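Local coordinates for protein NanS-p (Escherichia phage vB_EcoP_24B, PDB 6YP6) that is a phage carbohydrate esterase that probably removes acetyl groups from sialic acids and probably binds sugar through the part seen here, at residues 116-121 and 137-142. Residues are numbered along the deposited sequence; the frame is centred on the assembly and turned at random. Where two conformers were deposited one is given.
Sequences AFYIQT and TNNLKL
The side-chain amide of Asn-139 meets the phenol of Tyr-118 at the edge of the tyrosine ring, near its plane. Asn-139 ND2 donates a hydrogen bond to Tyr-118 OH at 3.0 Å, nearly straight at 166°, and the hydroxyl lies almost in the amide plane. Ring and amide are steeply turned against each other, 66° apart, and the amide nitrogen also brushes the ring edge, ND2 standing 3.6 Å from Tyr-118 CE1. With CG set between its backbone N and carbonyl carbon (chi1 64°), Tyr-118 brings its hydroxyl up to the loop ahead of strand 140-147. The other end of the amide is fixed too, because Asn-139 OD1 accepts a bond from Ala-133 N; both polar atoms of this buried group are thus engaged. Further along, Leu-142 reaches Phe-117 at about a right angle, its CD1 coming obliquely to CD1 of the ring at 3.9 Å. The same ring stacks with Phe-157 of the other sheet, and Phe-117 forms a classic beta bulge with Ala-116 opposite Phe-92. The contact spans strand 125-130, which separates strands 113-121 and 140-147 in an antiparallel sheet, as expected where consecutive strands form a meander.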
# COMPACT_ATOMS: atom_id res chain seq x y z
N ALA A 116 1.00 0.53 7.18
CA ALA A 116 1.64 1.84 7.20
C ALA A 116 2.94 1.69 6.42
O ALA A 116 4.04 1.81 6.97
CB ALA A 116 1.87 2.35 8.62
N PHE A 117 2.80 1.35 5.15
CA PHE A 117 3.91 0.86 4.35
C PHE A 117 4.14 1.79 3.18
O PHE A 117 3.18 2.15 2.49
CB PHE A 117 3.60 -0.55 3.82
CG PHE A 117 3.13 -1.51 4.89
CD1 PHE A 117 3.81 -1.63 6.08
CD2 PHE A 117 1.99 -2.26 4.70
CE1 PHE A 117 3.36 -2.51 7.07
CE2 PHE A 117 1.55 -3.15 5.67
CZ PHE A 117 2.23 -3.27 6.85
N TYR A 118 5.38 2.20 2.94
CA TYR A 118 5.66 3.11 1.85
C TYR A 118 6.82 2.61 1.00
O TYR A 118 7.66 1.82 1.43
CB TYR A 118 5.86 4.56 2.34
CG TYR A 118 7.05 4.80 3.23
CD1 TYR A 118 6.98 4.59 4.61
CD2 TYR A 118 8.24 5.27 2.71
CE1 TYR A 118 8.08 4.82 5.42
CE2 TYR A 118 9.34 5.52 3.52
CZ TYR A 118 9.25 5.28 4.87
OH TYR A 118 10.32 5.48 5.72
N ILE A 119 6.82 3.11 -0.22
CA ILE A 119 7.75 2.70 -1.26
C ILE A 119 8.53 3.94 -1.68
O ILE A 119 7.94 4.98 -2.00
CB ILE A 119 7.00 2.07 -2.44
CG1 ILE A 119 6.21 0.84 -2.01
CG2 ILE A 119 7.96 1.75 -3.58
CD1 ILE A 119 5.24 0.35 -3.05
N GLN A 120 9.86 3.84 -1.64
CA GLN A 120 10.77 4.97 -1.80
C GLN A 120 12.08 4.44 -2.36
O GLN A 120 12.48 3.33 -2.01
CB GLN A 120 11.02 5.60 -0.42
CG GLN A 120 11.92 6.82 -0.40
CD GLN A 120 12.35 7.21 0.99
OE1 GLN A 120 12.40 6.36 1.89
NE2 GLN A 120 12.67 8.48 1.18
N THR A 121 12.77 5.22 -3.18
CA THR A 121 14.12 4.85 -3.56
C THR A 121 15.13 5.48 -2.61
O THR A 121 14.93 6.59 -2.13
CB THR A 121 14.46 5.27 -5.00
OG1 THR A 121 14.16 6.65 -5.21
CG2 THR A 121 13.70 4.46 -6.00
N THR A 137 14.34 8.06 10.02
CA THR A 137 15.63 7.39 10.14
C THR A 137 15.53 6.11 10.97
O THR A 137 16.41 5.25 10.88
CB THR A 137 16.66 8.35 10.75
OG1 THR A 137 16.19 8.86 12.00
CG2 THR A 137 16.90 9.52 9.81
N ASN A 138 14.46 5.95 11.76
CA ASN A 138 14.24 4.74 12.54
C ASN A 138 13.12 3.85 12.01
O ASN A 138 12.83 2.82 12.62
CB ASN A 138 13.96 5.10 13.99
CG ASN A 138 15.15 5.73 14.67
OD1 ASN A 138 16.29 5.37 14.41
ND2 ASN A 138 14.88 6.69 15.53
N ASN A 139 12.49 4.22 10.90
CA ASN A 139 11.49 3.33 10.31
C ASN A 139 12.15 2.03 9.86
O ASN A 139 13.32 2.02 9.46
CB ASN A 139 10.84 4.01 9.10
CG ASN A 139 9.80 5.04 9.48
OD1 ASN A 139 9.32 5.07 10.61
ND2 ASN A 139 9.47 5.90 8.53
N LEU A 140 11.40 0.94 9.94
CA LEU A 140 11.94 -0.36 9.55
C LEU A 140 11.98 -0.47 8.04
O LEU A 140 11.01 -0.13 7.35
CB LEU A 140 11.10 -1.49 10.12
CG LEU A 140 11.09 -1.69 11.63
CD1 LEU A 140 10.33 -2.96 11.97
CD2 LEU A 140 12.49 -1.73 12.20
N LYS A 141 13.10 -0.97 7.52
CA LYS A 141 13.18 -1.37 6.12
C LYS A 141 12.67 -2.81 6.03
O LYS A 141 13.25 -3.73 6.63
CB LYS A 141 14.58 -1.24 5.56
CG LYS A 141 14.66 -1.67 4.09
CD LYS A 141 16.06 -1.68 3.52
CE LYS A 141 16.54 -0.31 3.14
NZ LYS A 141 17.95 -0.38 2.62
N LEU A 142 11.56 -3.00 5.33
CA LEU A 142 10.95 -4.32 5.24
C LEU A 142 11.57 -5.17 4.15
O LEU A 142 11.47 -6.40 4.22
CB LEU A 142 9.45 -4.17 4.99
CG LEU A 142 8.67 -3.46 6.09
CD1 LEU A 142 7.20 -3.43 5.74
CD2 LEU A 142 8.92 -4.10 7.46